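Local structure of 2',5'-phosphodiesterase 12 (Homo sapiens, 4Z2B) at residues D126-Y131 with I422-H427; Q271-Q276 with G309-L314; R295-N300 with I335-C340. The protein belongs to the endonuclease/exonuclease/phosphatase family of DNase I-like folds and carries an extra N-terminal domain of the E-set type. All coordinates share one frame; numbering follows the deposited sequence.

Contact 1 (D126-Y131 with I422-H427). With EDO (1,2-ethanediol), chain D.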
# COMPACT_ATOMS: atom_id res chain seq x y z
N ASP A 126 7.11 5.23 13.93
CA ASP A 126 7.10 6.47 14.70
C ASP A 126 8.35 7.28 14.43
O ASP A 126 8.26 8.47 14.13
CB ASP A 126 7.00 6.20 16.21
CG ASP A 126 5.70 5.58 16.66
OD1 ASP A 126 4.72 5.63 15.88
OD2 ASP A 126 5.64 5.10 17.81
N HIS A 127 9.52 6.64 14.53
CA HIS A 127 10.76 7.37 14.28
C HIS A 127 10.83 7.84 12.83
O HIS A 127 11.27 8.96 12.54
CB HIS A 127 11.98 6.55 14.65
CG HIS A 127 13.26 7.28 14.36
ND1 HIS A 127 13.74 8.23 15.23
CD2 HIS A 127 14.09 7.18 13.30
CE1 HIS A 127 14.88 8.66 14.70
NE2 HIS A 127 15.13 8.05 13.53
N ARG A 128 10.39 6.97 11.90
CA ARG A 128 10.41 7.27 10.48
C ARG A 128 9.52 8.48 10.16
O ARG A 128 9.88 9.29 9.31
CB ARG A 128 9.94 6.04 9.69
CG ARG A 128 10.63 4.73 10.12
CD ARG A 128 10.25 3.57 9.20
NE ARG A 128 10.99 3.67 7.94
CZ ARG A 128 10.79 2.89 6.88
NH1 ARG A 128 9.83 1.97 6.90
NH2 ARG A 128 11.56 3.01 5.81
N HIS A 129 8.36 8.60 10.85
CA HIS A 129 7.40 9.69 10.69
C HIS A 129 8.01 11.04 11.06
O HIS A 129 7.51 12.06 10.59
CB HIS A 129 6.14 9.42 11.53
CG HIS A 129 5.17 8.48 10.89
ND1 HIS A 129 4.05 8.03 11.57
CD2 HIS A 129 5.18 7.93 9.65
CE1 HIS A 129 3.41 7.23 10.73
NE2 HIS A 129 4.06 7.12 9.57
N LEU A 130 9.09 11.05 11.89
CA LEU A 130 9.78 12.30 12.25
C LEU A 130 10.42 12.95 11.02
O LEU A 130 10.66 14.15 11.05
CB LEU A 130 10.83 12.10 13.36
CG LEU A 130 10.29 11.58 14.72
CD1 LEU A 130 11.44 11.38 15.70
CD2 LEU A 130 9.22 12.55 15.31
N TYR A 131 10.66 12.18 9.93
CA TYR A 131 11.21 12.64 8.66
C TYR A 131 10.16 13.01 7.63
O TYR A 131 10.51 13.52 6.57
CB TYR A 131 12.06 11.52 8.03
CG TYR A 131 13.36 11.24 8.74
CD1 TYR A 131 13.42 10.35 9.81
CD2 TYR A 131 14.55 11.81 8.30
CE1 TYR A 131 14.62 10.07 10.46
CE2 TYR A 131 15.77 11.50 8.91
CZ TYR A 131 15.79 10.64 9.99
OH TYR A 131 16.99 10.33 10.59
N ILE A 422 13.99 7.44 3.65
CA ILE A 422 13.50 7.47 5.04
C ILE A 422 14.09 6.24 5.73
O ILE A 422 13.87 5.12 5.26
CB ILE A 422 11.94 7.56 5.13
CG1 ILE A 422 11.38 8.72 4.29
CG2 ILE A 422 11.46 7.60 6.59
CD1 ILE A 422 11.94 10.17 4.51
N PRO A 423 14.95 6.40 6.77
CA PRO A 423 15.66 5.24 7.30
C PRO A 423 14.76 4.12 7.79
O PRO A 423 13.72 4.35 8.41
CB PRO A 423 16.49 5.82 8.48
CG PRO A 423 15.90 7.15 8.76
CD PRO A 423 15.39 7.65 7.43
N LEU A 424 15.17 2.89 7.49
CA LEU A 424 14.46 1.73 8.00
C LEU A 424 14.75 1.58 9.48
O LEU A 424 15.80 2.06 9.93
CB LEU A 424 14.86 0.44 7.24
CG LEU A 424 14.26 0.24 5.82
CD1 LEU A 424 14.95 1.14 4.78
CD2 LEU A 424 14.42 -1.23 5.39
N PRO A 425 13.85 0.93 10.25
CA PRO A 425 14.15 0.68 11.67
C PRO A 425 15.43 -0.13 11.85
O PRO A 425 15.77 -0.97 11.02
CB PRO A 425 12.94 -0.13 12.16
CG PRO A 425 11.91 -0.01 11.12
CD PRO A 425 12.59 0.28 9.84
N SER A 426 16.12 0.11 12.94
CA SER A 426 17.36 -0.61 13.26
C SER A 426 17.11 -2.10 13.48
O SER A 426 15.97 -2.50 13.73
CB SER A 426 17.98 -0.02 14.53
OG SER A 426 17.31 -0.56 15.66
N HIS A 427 18.18 -2.90 13.44
CA HIS A 427 18.07 -4.33 13.72
C HIS A 427 17.54 -4.55 15.14
O HIS A 427 16.70 -5.43 15.37
CB HIS A 427 19.40 -5.06 13.50
CG HIS A 427 19.26 -6.55 13.60
ND1 HIS A 427 18.51 -7.28 12.69
CD2 HIS A 427 19.81 -7.41 14.49
CE1 HIS A 427 18.60 -8.54 13.08
NE2 HIS A 427 19.38 -8.67 14.15
C1 EDO D . 2.32 4.10 18.13
O1 EDO D . 2.30 4.81 16.89
C2 EDO D . 1.96 4.95 19.39
O2 EDO D . 1.12 6.07 19.13
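Arg-128 reaches from the short helix 125-129 into the backbone of the 422-427 loop. Its CB rests against CG2 of Ile-422, and CG and CD then run past the carbonyl oxygen of Pro-423, CD of Arg-128 also lying 4.1 Å from CD of Pro-425. The chain bends at chi3 (77°), which turns the guanidinium back toward the loop. Arg-128 NE donates to Pro-423 O at 2.9 Å, a bent bond with the oxygen tilted from the guanidinium plane. Arg-128 NH2 reaches Ile-422 O at 3.2 Å, in that plane and much straighter (166°). NH1 is held by Ala-447 O, so three carbonyls fix the rotation of the buried group, while CA of Leu-424 and CD of Pro-425 lie over one of its faces. Beside it, CD of Pro-423 lies over the Tyr-131 ring, 3.9 Å from its centroid, a CH-pi contact, and CD1 of Ile-422 meets CB of Tyr-131. Away from this contact, OD1 of Asp-126 accepts a hydrogen bond from a 1,2-ethanediol, probably from the crystallisation liquor, also bonded to Lys-183. The contact fastens helix 125-129 to the loop between strand 416-421 and helix 427-430, where Ile-422 bonds through its backbone to Val-449 of strand 448-454.

Contact 2 (Q271-Q276 with G309-L314); sequences QEKVLQ and GGYIRL
Tyr-311 and Ile-312, neighbours on the first turn of helix 310-331, meet Lys-273 and Val-274, neighbours near the end of helix 268-275, and no hydrogen bond crosses between them. The Tyr-311 side chain and that of Lys-273 lie at about a right angle. The phenol comes in end first, so that OH of Tyr-311 sits 3.2 Å from CB of Lys-273 and 3.3 Å from CG of Lys-273, beside the aliphatic root of the lysine. That hydroxyl has its polar partner in Glu-374, which also touches Lys-273. With chi1 at 80°, CG of Tyr-311 stands between its own backbone N and carbonyl carbon, and the ring leans back over its neighbour: CG1 of Ile-312 lies above one face, toward the rim.

Ile-312 points toward the opposing helix. CD1 of Ile-312 meets the lysine chain side-on, 3.6 Å from CG of Lys-273 and 3.9 Å from CE of Lys-273. The bend at chi2 (78°) carries the lysine across this methyl and sends its amino end away, to a weak hydrogen bond with Tyr-304 OH. Val-274 uses one branch for both partners: CG2 of Val-274 approaches the tyrosine ring obliquely, 3.9 Å from CE1 of Tyr-311, and lies 4.1 Å from CG1 of Ile-312, the valine and isoleucine running alongside one another, each toward the other's helix.

The axes of the short segments 271-275 and 310-314 cross at -64° and come no closer than 10.2 Å, so the side chains make all the contact. Helix 247-253 packs on Val-274 and Leu-275 through Leu-251, whereas Arg-313, one residue beyond Ile-312, touches the bound ligand 4LC. The contact therefore sets helix 268-275 against the N-terminal turn of helix 310-331, close to the ligand pocket.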
# COMPACT_ATOMS: atom_id res chain seq x y z
N GLN A 271 8.34 -23.54 -19.11
CA GLN A 271 7.24 -22.80 -19.71
C GLN A 271 5.94 -23.01 -18.95
O GLN A 271 5.23 -22.04 -18.71
CB GLN A 271 7.04 -23.23 -21.17
CG GLN A 271 5.82 -22.59 -21.84
CD GLN A 271 5.56 -23.15 -23.20
OE1 GLN A 271 6.26 -24.06 -23.67
NE2 GLN A 271 4.53 -22.65 -23.86
N GLU A 272 5.60 -24.28 -18.64
CA GLU A 272 4.33 -24.62 -17.99
C GLU A 272 4.28 -23.99 -16.61
O GLU A 272 3.26 -23.42 -16.24
CB GLU A 272 4.16 -26.15 -17.93
CG GLU A 272 2.83 -26.62 -17.33
CD GLU A 272 1.55 -26.26 -18.08
OE1 GLU A 272 1.59 -26.13 -19.33
OE2 GLU A 272 0.52 -26.09 -17.41
N LYS A 273 5.42 -24.00 -15.92
CA LYS A 273 5.51 -23.44 -14.57
C LYS A 273 5.26 -21.94 -14.60
O LYS A 273 4.50 -21.45 -13.77
CB LYS A 273 6.87 -23.76 -13.94
CG LYS A 273 7.05 -23.18 -12.52
CD LYS A 273 6.33 -23.96 -11.42
CE LYS A 273 6.85 -23.53 -10.07
NZ LYS A 273 6.38 -24.43 -9.00
N VAL A 274 5.89 -21.22 -15.55
CA VAL A 274 5.72 -19.77 -15.68
C VAL A 274 4.26 -19.42 -16.05
O VAL A 274 3.70 -18.47 -15.49
CB VAL A 274 6.74 -19.19 -16.71
CG1 VAL A 274 6.51 -17.69 -16.95
CG2 VAL A 274 8.17 -19.45 -16.25
N LEU A 275 3.66 -20.17 -17.00
CA LEU A 275 2.31 -19.88 -17.48
C LEU A 275 1.22 -20.25 -16.46
O LEU A 275 0.07 -19.82 -16.64
CB LEU A 275 2.03 -20.52 -18.87
CG LEU A 275 2.91 -19.93 -20.03
CD1 LEU A 275 2.62 -20.61 -21.37
CD2 LEU A 275 2.73 -18.40 -20.18
N GLN A 276 1.58 -20.97 -15.38
CA GLN A 276 0.59 -21.29 -14.35
C GLN A 276 0.69 -20.29 -13.18
O GLN A 276 -0.11 -20.38 -12.24
CB GLN A 276 0.64 -22.77 -13.89
CG GLN A 276 1.96 -23.24 -13.29
CD GLN A 276 1.92 -24.57 -12.57
OE1 GLN A 276 2.35 -24.69 -11.41
NE2 GLN A 276 1.51 -25.62 -13.27
N GLY A 309 12.50 -19.96 -6.92
CA GLY A 309 11.80 -19.48 -8.11
C GLY A 309 12.58 -18.47 -8.94
O GLY A 309 11.97 -17.77 -9.74
N GLY A 310 13.91 -18.42 -8.77
CA GLY A 310 14.79 -17.50 -9.48
C GLY A 310 14.53 -17.32 -10.97
O GLY A 310 14.42 -16.18 -11.44
N TYR A 311 14.42 -18.43 -11.71
CA TYR A 311 14.21 -18.34 -13.16
C TYR A 311 12.85 -17.74 -13.49
O TYR A 311 12.73 -17.04 -14.50
CB TYR A 311 14.40 -19.72 -13.85
CG TYR A 311 13.23 -20.67 -13.79
CD1 TYR A 311 12.17 -20.58 -14.70
CD2 TYR A 311 13.20 -21.72 -12.87
CE1 TYR A 311 11.11 -21.48 -14.68
CE2 TYR A 311 12.15 -22.63 -12.84
CZ TYR A 311 11.11 -22.51 -13.75
OH TYR A 311 10.07 -23.39 -13.71
N ILE A 312 11.84 -18.03 -12.67
CA ILE A 312 10.46 -17.54 -12.89
C ILE A 312 10.45 -16.03 -12.73
O ILE A 312 9.85 -15.34 -13.56
CB ILE A 312 9.45 -18.23 -11.94
CG1 ILE A 312 9.30 -19.73 -12.28
CG2 ILE A 312 8.08 -17.52 -11.99
CD1 ILE A 312 9.12 -20.60 -11.14
N ARG A 313 11.11 -15.52 -11.68
CA ARG A 313 11.22 -14.08 -11.43
C ARG A 313 11.96 -13.39 -12.55
O ARG A 313 11.60 -12.26 -12.90
CB ARG A 313 11.91 -13.80 -10.10
CG ARG A 313 11.01 -14.21 -8.93
CD ARG A 313 11.67 -13.89 -7.61
NE ARG A 313 12.67 -14.86 -7.16
CZ ARG A 313 12.39 -15.91 -6.39
NH1 ARG A 313 13.36 -16.70 -5.93
NH2 ARG A 313 11.13 -16.16 -6.04
N LEU A 314 13.00 -14.05 -13.10
CA LEU A 314 13.74 -13.50 -14.24
C LEU A 314 12.80 -13.32 -15.45
O LEU A 314 12.78 -12.27 -16.08
CB LEU A 314 14.93 -14.42 -14.62
CG LEU A 314 16.25 -14.07 -13.93
CD1 LEU A 314 17.21 -15.26 -13.95
CD2 LEU A 314 16.91 -12.86 -14.58

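Contact 3 (R295-N300 with I335-C340)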
# COMPACT_ATOMS: atom_id res chain seq x y z
N ARG A 295 5.11 13.76 -17.04
CA ARG A 295 4.30 12.55 -16.91
C ARG A 295 5.20 11.45 -16.40
O ARG A 295 6.39 11.46 -16.72
CB ARG A 295 3.65 12.18 -18.24
CG ARG A 295 2.54 13.15 -18.62
CD ARG A 295 2.26 13.18 -20.09
NE ARG A 295 0.95 13.79 -20.36
CZ ARG A 295 0.27 13.60 -21.48
NH1 ARG A 295 0.77 12.85 -22.45
NH2 ARG A 295 -0.92 14.16 -21.64
N ILE A 296 4.67 10.54 -15.57
CA ILE A 296 5.51 9.48 -15.02
C ILE A 296 4.78 8.16 -15.16
O ILE A 296 3.57 8.11 -14.99
CB ILE A 296 5.93 9.72 -13.53
CG1 ILE A 296 4.71 10.00 -12.63
CG2 ILE A 296 7.00 10.83 -13.41
CD1 ILE A 296 5.03 10.04 -11.05
N CYS A 297 5.53 7.10 -15.47
CA CYS A 297 5.00 5.75 -15.59
C CYS A 297 5.28 5.01 -14.28
O CYS A 297 6.44 4.65 -14.00
CB CYS A 297 5.64 5.04 -16.78
SG CYS A 297 5.09 3.33 -16.99
N VAL A 298 4.24 4.78 -13.46
CA VAL A 298 4.38 4.14 -12.14
C VAL A 298 3.97 2.68 -12.24
O VAL A 298 2.79 2.36 -12.44
CB VAL A 298 3.59 4.89 -11.01
CG1 VAL A 298 3.72 4.16 -9.68
CG2 VAL A 298 4.08 6.33 -10.86
N ALA A 299 4.95 1.80 -12.09
CA ALA A 299 4.65 0.36 -12.15
C ALA A 299 4.76 -0.25 -10.79
O ALA A 299 5.54 0.20 -9.94
CB ALA A 299 5.59 -0.34 -13.12
N ASN A 300 3.98 -1.31 -10.57
CA ASN A 300 3.92 -1.96 -9.26
C ASN A 300 3.74 -3.43 -9.46
O ASN A 300 2.96 -3.81 -10.34
CB ASN A 300 2.75 -1.37 -8.45
CG ASN A 300 2.58 -1.94 -7.06
OD1 ASN A 300 3.53 -2.41 -6.45
ND2 ASN A 300 1.37 -1.82 -6.52
N ILE A 335 8.74 8.61 -21.17
CA ILE A 335 8.50 9.22 -19.85
C ILE A 335 9.24 8.45 -18.74
O ILE A 335 9.47 7.25 -18.90
CB ILE A 335 6.98 9.38 -19.56
CG1 ILE A 335 6.24 8.00 -19.47
CG2 ILE A 335 6.35 10.35 -20.62
CD1 ILE A 335 4.74 8.10 -19.18
N PRO A 336 9.62 9.13 -17.63
CA PRO A 336 10.38 8.46 -16.57
C PRO A 336 9.60 7.33 -15.90
O PRO A 336 8.37 7.41 -15.75
CB PRO A 336 10.66 9.59 -15.56
CG PRO A 336 10.51 10.85 -16.33
CD PRO A 336 9.43 10.57 -17.32
N VAL A 337 10.33 6.28 -15.50
CA VAL A 337 9.74 5.12 -14.85
C VAL A 337 10.11 5.05 -13.37
O VAL A 337 11.27 5.24 -12.98
CB VAL A 337 10.12 3.80 -15.60
CG1 VAL A 337 9.77 2.54 -14.77
CG2 VAL A 337 9.44 3.75 -16.96
N ILE A 338 9.09 4.75 -12.56
CA ILE A 338 9.19 4.40 -11.13
C ILE A 338 8.63 2.98 -11.06
O ILE A 338 7.49 2.79 -11.45
CB ILE A 338 8.45 5.38 -10.17
CG1 ILE A 338 9.07 6.80 -10.19
CG2 ILE A 338 8.45 4.78 -8.72
CD1 ILE A 338 8.22 7.88 -9.52
N PHE A 339 9.41 1.99 -10.64
CA PHE A 339 8.94 0.60 -10.63
C PHE A 339 9.11 0.04 -9.25
O PHE A 339 10.23 -0.33 -8.86
CB PHE A 339 9.70 -0.26 -11.69
CG PHE A 339 9.20 -1.67 -11.96
CD1 PHE A 339 8.07 -2.16 -11.32
CD2 PHE A 339 9.86 -2.50 -12.86
CE1 PHE A 339 7.61 -3.46 -11.57
CE2 PHE A 339 9.41 -3.81 -13.10
CZ PHE A 339 8.27 -4.27 -12.47
N CYS A 340 7.98 0.01 -8.50
CA CYS A 340 7.94 -0.51 -7.13
C CYS A 340 7.58 -1.96 -7.14
O CYS A 340 6.94 -2.46 -8.07
CB CYS A 340 6.92 0.25 -6.29
SG CYS A 340 7.23 2.03 -6.16
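Strands 295-300 and 337-340 run parallel, 14° apart, and four backbone hydrogen bonds join them in the alternating pattern of a parallel pair: Cys-297 gives its N-H to Pro-336 O and takes one from Ile-338 N, and Ala-299 gives to Ile-338 O and takes one from Cys-340 N. The bond from Ala-299 N to Ile-338 O measures 2.8 Å, and that from Ile-338 N to Cys-297 O 3.0 Å. Alpha hydrogens fill in between, as where CA of Asn-300 lies 3.3 Å from Cys-340 O.

Cys-297, Ala-299, Val-337 and Phe-339 share one face of the sheet. CB of Ala-299 lies 3.6 Å from CD1 of Phe-339, neither squarely over the ring nor at its edge. CB of Cys-297 is 4.0 Å from CG2 of Val-337, and Ile-335 swings its CD1 to the same distance from CB of Cys-297. Its chi1 of 64° puts CG1 between backbone N and carbonyl carbon, directing that branch toward Cys-297 and leaving CG2 for CB of Arg-295. Helix 310-331 covers this face, with Ile-324 against both Val-337 and Phe-339.

On the other face, the Ile-296 and Ile-338 chains cross and touch through their CD1 methyls, at 4.1 Å. Val-298, Asn-300 and Cys-340 continue this side, packing on Cys-194 of strand 192-198. The buried Asn-300 amide is satisfied there and on the neighbouring strand: OD1 takes a bond from Gln-196, and ND2 gives to Leu-195 O and Gln-282.

Backbone polarity is thus met by the pairing, and that of the buried Asn-300 by amide and carbonyl partners, while mostly apolar groups line the two faces; the pair joins the two strands of the beta-alpha-beta unit 295-302, 310-331, 337-342.

From the N terminus, the chain first reaches 126-131, whose partner 422-427 comes some 290 residues later; contact 1 therefore closes a long loop that holds both other contacts. Within it the order is 271-276, 295-300, 309-314, 335-340, so contacts 2 and 3 cross. Strand 295-302, helix 310-331 and strand 337-342 form one beta-alpha-beta unit: contact 3 pairs its two strands, while contact 2 ties the start of its helix to the preceding helix 268-275. Those two lie about 9 Å apart at their nearest atoms. Contact 1 works on the other sheet, joining helix 125-129 to the loop after its outer strand 416-421, its centre about 25 Å from that of contact 3.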